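PDB 6GAQ: flavodoxin from Bacillus cereus, which binds flavin mononucleotide and probably serves as a low-potential electron donor to redox enzymes. Local coordinates for residues A9-Y15 and H38-E44. Sequence-based numbering, arbitrary orientation.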
# COMPACT_ATOMS: atom_id res chain seq x y z
N ALA A 9 -8.33 8.23 -14.79
CA ALA A 9 -7.83 7.67 -13.54
C ALA A 9 -7.08 6.37 -13.79
O ALA A 9 -7.47 5.57 -14.65
CB ALA A 9 -8.98 7.44 -12.57
N LYS A 10 -6.00 6.15 -13.05
CA LYS A 10 -5.17 4.97 -13.28
C LYS A 10 -4.78 4.27 -11.98
O LYS A 10 -5.38 3.25 -11.62
CB LYS A 10 -3.92 5.35 -14.06
CG LYS A 10 -3.55 4.33 -15.11
CD LYS A 10 -2.52 4.86 -16.08
CE LYS A 10 -2.28 3.85 -17.18
NZ LYS A 10 -2.29 2.46 -16.66
N ILE A 11 -3.76 4.77 -11.29
CA ILE A 11 -3.20 4.12 -10.11
C ILE A 11 -3.48 4.98 -8.89
O ILE A 11 -3.31 6.21 -8.92
CB ILE A 11 -1.69 3.86 -10.27
CG1 ILE A 11 -1.43 2.94 -11.46
CG2 ILE A 11 -1.12 3.25 -9.00
CD1 ILE A 11 0.01 2.53 -11.62
N LEU A 12 -3.93 4.34 -7.81
CA LEU A 12 -4.23 5.00 -6.55
C LEU A 12 -3.31 4.48 -5.46
O LEU A 12 -3.10 3.26 -5.34
CB LEU A 12 -5.69 4.79 -6.16
CG LEU A 12 -6.02 4.82 -4.66
CD1 LEU A 12 -5.99 6.24 -4.12
CD2 LEU A 12 -7.37 4.17 -4.39
N ILE A 13 -2.77 5.39 -4.66
CA ILE A 13 -1.93 5.06 -3.52
C ILE A 13 -2.67 5.53 -2.27
O ILE A 13 -2.68 6.73 -1.96
CB ILE A 13 -0.54 5.68 -3.61
CG1 ILE A 13 0.17 5.21 -4.88
CG2 ILE A 13 0.29 5.32 -2.38
CD1 ILE A 13 1.49 5.91 -5.13
N ALA A 14 -3.30 4.60 -1.56
CA ALA A 14 -3.97 4.89 -0.30
C ALA A 14 -3.10 4.40 0.84
O ALA A 14 -2.78 3.20 0.91
CB ALA A 14 -5.36 4.24 -0.26
N TYR A 15 -2.72 5.30 1.74
CA TYR A 15 -1.78 4.98 2.80
C TYR A 15 -2.31 5.41 4.16
O TYR A 15 -3.05 6.39 4.27
CB TYR A 15 -0.40 5.63 2.54
CG TYR A 15 -0.38 7.13 2.72
CD1 TYR A 15 -0.04 7.71 3.94
CD2 TYR A 15 -0.69 7.98 1.66
CE1 TYR A 15 -0.01 9.08 4.10
CE2 TYR A 15 -0.67 9.35 1.82
CZ TYR A 15 -0.33 9.90 3.04
OH TYR A 15 -0.30 11.26 3.20
N HIS A 38 1.78 7.57 -15.98
CA HIS A 38 0.58 7.11 -15.30
C HIS A 38 -0.06 8.26 -14.53
O HIS A 38 0.58 9.27 -14.22
CB HIS A 38 0.91 5.97 -14.33
CG HIS A 38 1.32 4.69 -15.00
ND1 HIS A 38 0.72 4.23 -16.16
CD2 HIS A 38 2.25 3.77 -14.67
CE1 HIS A 38 1.28 3.08 -16.51
NE2 HIS A 38 2.21 2.78 -15.63
N GLU A 39 -1.34 8.09 -14.20
CA GLU A 39 -2.09 9.05 -13.41
C GLU A 39 -2.15 8.55 -11.98
O GLU A 39 -2.87 7.59 -11.68
CB GLU A 39 -3.49 9.25 -13.99
CG GLU A 39 -3.87 10.70 -14.25
CD GLU A 39 -5.19 10.83 -14.97
OE1 GLU A 39 -5.73 9.80 -15.43
OE2 GLU A 39 -5.70 11.97 -15.09
N VAL A 40 -1.39 9.18 -11.09
CA VAL A 40 -1.13 8.67 -9.75
C VAL A 40 -1.77 9.61 -8.74
O VAL A 40 -1.34 10.76 -8.58
CB VAL A 40 0.37 8.52 -9.48
CG1 VAL A 40 0.61 7.78 -8.18
CG2 VAL A 40 1.04 7.79 -10.64
N VAL A 41 -2.80 9.11 -8.04
CA VAL A 41 -3.47 9.84 -6.97
C VAL A 41 -2.96 9.34 -5.64
O VAL A 41 -2.79 8.12 -5.44
CB VAL A 41 -5.00 9.70 -7.08
CG1 VAL A 41 -5.70 10.34 -5.89
CG2 VAL A 41 -5.51 10.30 -8.38
N LEU A 42 -2.71 10.26 -4.71
CA LEU A 42 -2.14 9.95 -3.40
C LEU A 42 -3.14 10.38 -2.33
O LEU A 42 -3.44 11.57 -2.20
CB LEU A 42 -0.80 10.67 -3.22
CG LEU A 42 0.08 10.33 -2.02
CD1 LEU A 42 0.85 9.04 -2.26
CD2 LEU A 42 1.04 11.48 -1.74
N GLN A 43 -3.64 9.42 -1.56
CA GLN A 43 -4.68 9.68 -0.58
C GLN A 43 -4.40 8.94 0.72
O GLN A 43 -3.74 7.90 0.73
CB GLN A 43 -6.07 9.26 -1.10
CG GLN A 43 -6.66 10.19 -2.15
CD GLN A 43 -8.12 9.90 -2.42
OE1 GLN A 43 -8.70 8.98 -1.84
NE2 GLN A 43 -8.72 10.68 -3.31
N GLU A 44 -4.91 9.49 1.82
CA GLU A 44 -4.96 8.77 3.08
C GLU A 44 -6.19 7.87 3.10
O GLU A 44 -7.25 8.21 2.56
CB GLU A 44 -4.99 9.74 4.26
CG GLU A 44 -4.06 10.94 4.12
CD GLU A 44 -3.96 11.76 5.40
OE1 GLU A 44 -4.35 11.24 6.47
OE2 GLU A 44 -3.50 12.92 5.33
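Ile-13 meets Val-40 and Leu-42 where strands 11-15 and 40-44 run parallel, joined through helix 21-35 as the first beta-alpha-beta unit of the flavodoxin fold. Its two branches divide the work. CG1 stands anti to the carbonyl carbon (chi1 -59°) and sends CD1 back to CG1 of Val-40, 3.7 Å away, whereas CG2 turns forward to CD1 of Leu-42, which branches one carbon further out. Beta-branched Ile-13 and Val-40 suit such extended backbone; on this face helix 21-35 packs, Val-40 touching Leu-33 and Leu-42 Asp-27. On the reverse face, Leu-12 bends its CD1 to 4.5 Å from CG1 of Val-41, a looser apolar contact, and small Ala-14 lies beside Gln-43. Ile-13 is gripped at both backbone ends: its N donates to Val-41 O (2.8 Å) and its O accepts from Gln-43 N with an N-H...O angle of 176°. Leu-12 and Ala-14 turn their backbone bonds to strand 58-63; 40-44 is one of the two outermost strands within the chain.

At the N-terminal end, Lys-10 crosses the His-38 imidazole at a slant, its CE 3.2 Å from ND1, its methylenes giving an apolar length to rest there. Poorly ordered Ala-9 offers its N to Glu-39 OE1 in a hydrogen bond from above the carboxylate plane. The C-terminal end approaches the flavin site: Tyr-15 lies near Ser-17 and Thr-22, both FMN-binding. With CG between backbone N and carbonyl carbon (chi1 71°), its broad ring spans Leu-42, Gln-43 and Glu-44, CD2 lying 3.2 Å from Gln-43 O and CE2 4.0 Å from Leu-42 CG.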